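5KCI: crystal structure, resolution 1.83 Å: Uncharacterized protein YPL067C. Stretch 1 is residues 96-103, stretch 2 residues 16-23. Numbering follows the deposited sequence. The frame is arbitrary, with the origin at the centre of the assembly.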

# COMPACT_ATOMS: atom_id res chain seq x y z
N TYR A 96 8.71 -6.33 2.64
CA TYR A 96 8.94 -7.69 2.19
C TYR A 96 10.25 -7.77 1.40
O TYR A 96 10.88 -6.76 1.09
CB TYR A 96 7.79 -8.18 1.33
CG TYR A 96 6.43 -8.26 2.04
CD1 TYR A 96 6.31 -8.00 3.39
CD2 TYR A 96 5.29 -8.58 1.32
CE1 TYR A 96 5.03 -8.08 4.03
CE2 TYR A 96 4.04 -8.64 1.93
CZ TYR A 96 3.92 -8.41 3.27
OH TYR A 96 2.67 -8.50 3.84
N ASN A 97 10.61 -8.99 1.02
CA ASN A 97 11.96 -9.27 0.51
C ASN A 97 11.93 -9.19 -1.00
O ASN A 97 11.63 -10.16 -1.70
CB ASN A 97 12.44 -10.63 0.97
CG ASN A 97 13.89 -10.87 0.63
OD1 ASN A 97 14.66 -9.93 0.43
ND2 ASN A 97 14.28 -12.13 0.59
N PHE A 98 12.26 -8.00 -1.51
CA PHE A 98 12.24 -7.69 -2.93
C PHE A 98 13.66 -7.32 -3.38
O PHE A 98 14.53 -7.02 -2.56
CB PHE A 98 11.29 -6.53 -3.20
CG PHE A 98 9.88 -6.80 -2.80
CD1 PHE A 98 9.27 -7.97 -3.17
CD2 PHE A 98 9.16 -5.86 -2.09
CE1 PHE A 98 7.96 -8.23 -2.82
CE2 PHE A 98 7.85 -6.11 -1.73
CZ PHE A 98 7.25 -7.29 -2.11
N GLU A 99 13.87 -7.29 -4.69
CA GLU A 99 15.21 -6.97 -5.17
C GLU A 99 15.52 -5.50 -4.91
O GLU A 99 14.61 -4.67 -4.76
CB GLU A 99 15.33 -7.31 -6.65
CG GLU A 99 14.48 -6.48 -7.62
CD GLU A 99 14.86 -6.69 -9.07
OE1 GLU A 99 16.07 -6.60 -9.39
OE2 GLU A 99 13.96 -6.92 -9.90
N PRO A 100 16.80 -5.13 -4.86
CA PRO A 100 17.14 -3.72 -4.67
C PRO A 100 16.39 -2.86 -5.68
O PRO A 100 16.23 -3.23 -6.84
CB PRO A 100 18.66 -3.68 -4.92
CG PRO A 100 19.12 -5.03 -4.64
CD PRO A 100 18.01 -5.96 -5.03
N GLY A 101 15.91 -1.72 -5.21
CA GLY A 101 15.23 -0.77 -6.06
C GLY A 101 13.73 -0.83 -5.93
O GLY A 101 13.05 0.14 -6.28
N VAL A 102 13.21 -1.94 -5.40
CA VAL A 102 11.77 -2.05 -5.13
C VAL A 102 11.46 -1.42 -3.78
O VAL A 102 11.98 -1.84 -2.74
CB VAL A 102 11.32 -3.51 -5.18
CG1 VAL A 102 9.81 -3.59 -4.83
CG2 VAL A 102 11.57 -4.09 -6.57
N VAL A 103 10.55 -0.45 -3.79
CA VAL A 103 10.17 0.32 -2.63
C VAL A 103 8.79 -0.18 -2.23
O VAL A 103 7.91 -0.29 -3.08
CB VAL A 103 10.14 1.82 -2.95
CG1 VAL A 103 9.63 2.62 -1.82
CG2 VAL A 103 11.57 2.29 -3.31
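Stretch 2, residues 16-23: GWKWEQIK

Stretch 2 meets stretch 1 through a single backbone bridge between Phe98 and Trp17, extended by a carboxylate that binds the start of a helix and by a small apolar cluster of Phe98 and Val102 with Trp17, Trp19 and Ile22. At the bridge, both chains are extended: Trp17 has phi/psi of -60/134° and Phe98 of -119/166°, and their CA atoms lie 4.5 Å apart. Trp17 uses both of its backbone polar groups, its N donating to Asn97 O at 3.0 Å and its O accepting from Glu99 N at 2.9 Å, so that the two bonds flank Phe98 in the pattern of a parallel bridge, the two chains running broadly the same way. Gly16 packs closely just before this point, with its CA 3.3 Å from Asn97 O and 4.1 Å from Phe98 CA. A CB modelled here would point toward stretch 1 and lie 2.5 Å from Phe98 O, a clash.

After Trp17 the chain passes through Lys18, the N-cap residue, and turns into a helix from Trp19 onward. Lys18 O accepts the first helical bond within the stretch, from Ile22 N at 2.8 Å, while Lys18 N donates to Gln21 OE1 at 3.1 Å. One of the first-turn amides, which have no carbonyl of an earlier helical turn to bond, is met from stretch 1: Glu99, with chi1 p and chi2 t, brings its OE2 within 2.8 Å of Trp19 N in a hydrogen bond. Its OE1 lies 3.3 Å from Lys18 CD, beside the aliphatic part of that side chain.

Beyond Glu99, stretch 1 makes a type II turn to Val102, closed by Val102 N to Glu99 O at 3.1 Å; Gly101 adopts a positive phi of 101°. The turn brings Val102 CG2 to 3.9 Å from Trp19 CE3 and 4.3 Å from Ile22 CD1. Ile22 also reaches Phe98, CD1 to CD1 at 3.3 Å, and the Phe98 ring meets Trp17 CB at its edge, 4.1 Å from CD1.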

# COMPACT_ATOMS: atom_id res chain seq x y z
N GLY A 16 16.02 -11.43 -2.81
CA GLY A 16 14.63 -11.00 -2.92
C GLY A 16 14.00 -11.22 -4.29
O GLY A 16 14.69 -11.40 -5.29
N TRP A 17 12.68 -11.20 -4.32
CA TRP A 17 11.93 -11.39 -5.56
C TRP A 17 12.29 -10.32 -6.58
O TRP A 17 12.34 -9.12 -6.27
CB TRP A 17 10.44 -11.32 -5.28
CG TRP A 17 9.84 -12.51 -4.53
CD1 TRP A 17 9.25 -12.50 -3.29
CD2 TRP A 17 9.76 -13.87 -4.99
NE1 TRP A 17 8.82 -13.76 -2.95
CE2 TRP A 17 9.11 -14.62 -3.98
CE3 TRP A 17 10.15 -14.51 -6.16
CZ2 TRP A 17 8.88 -15.98 -4.10
CZ3 TRP A 17 9.92 -15.87 -6.28
CH2 TRP A 17 9.28 -16.59 -5.26
N LYS A 18 12.51 -10.76 -7.82
CA LYS A 18 12.72 -9.85 -8.92
C LYS A 18 11.38 -9.32 -9.40
O LYS A 18 10.31 -9.93 -9.18
CB LYS A 18 13.44 -10.54 -10.07
CG LYS A 18 14.84 -11.04 -9.71
CD LYS A 18 15.80 -9.90 -9.49
CE LYS A 18 17.26 -10.38 -9.37
NZ LYS A 18 17.55 -11.10 -8.09
N TRP A 19 11.43 -8.16 -10.06
CA TRP A 19 10.20 -7.46 -10.40
C TRP A 19 9.25 -8.34 -11.21
O TRP A 19 8.05 -8.40 -10.93
CB TRP A 19 10.53 -6.18 -11.18
CG TRP A 19 9.30 -5.34 -11.43
CD1 TRP A 19 8.69 -5.10 -12.62
CD2 TRP A 19 8.52 -4.68 -10.43
NE1 TRP A 19 7.57 -4.32 -12.42
CE2 TRP A 19 7.46 -4.03 -11.09
CE3 TRP A 19 8.63 -4.54 -9.05
CZ2 TRP A 19 6.52 -3.29 -10.42
CZ3 TRP A 19 7.69 -3.80 -8.39
CH2 TRP A 19 6.64 -3.19 -9.07
N GLU A 20 9.79 -9.06 -12.22
CA GLU A 20 8.94 -9.92 -13.04
C GLU A 20 8.31 -11.04 -12.20
O GLU A 20 7.16 -11.43 -12.44
CB GLU A 20 9.75 -10.50 -14.20
CG GLU A 20 9.08 -10.34 -15.55
CD GLU A 20 9.92 -10.87 -16.70
OE1 GLU A 20 11.15 -11.01 -16.52
OE2 GLU A 20 9.36 -11.15 -17.78
N GLN A 21 9.05 -11.56 -11.23
CA GLN A 21 8.49 -12.55 -10.33
C GLN A 21 7.38 -11.96 -9.47
O GLN A 21 6.35 -12.60 -9.26
CB GLN A 21 9.60 -13.13 -9.46
CG GLN A 21 10.65 -13.87 -10.28
CD GLN A 21 11.77 -14.43 -9.41
OE1 GLN A 21 12.40 -13.70 -8.65
NE2 GLN A 21 12.01 -15.73 -9.53
N ILE A 22 7.60 -10.75 -8.94
CA ILE A 22 6.57 -10.04 -8.18
C ILE A 22 5.30 -9.91 -9.00
O ILE A 22 4.20 -10.19 -8.52
CB ILE A 22 7.10 -8.67 -7.71
CG1 ILE A 22 8.27 -8.88 -6.75
CG2 ILE A 22 6.01 -7.88 -6.99
CD1 ILE A 22 9.05 -7.63 -6.41
N LYS A 23 5.44 -9.50 -10.26
CA LYS A 23 4.25 -9.34 -11.09
C LYS A 23 3.55 -10.68 -11.31
O LYS A 23 2.32 -10.76 -11.26
CB LYS A 23 4.62 -8.68 -12.43
CG LYS A 23 5.03 -7.22 -12.29
CD LYS A 23 4.99 -6.46 -13.61
CE LYS A 23 3.70 -5.68 -13.80
NZ LYS A 23 3.43 -4.69 -12.70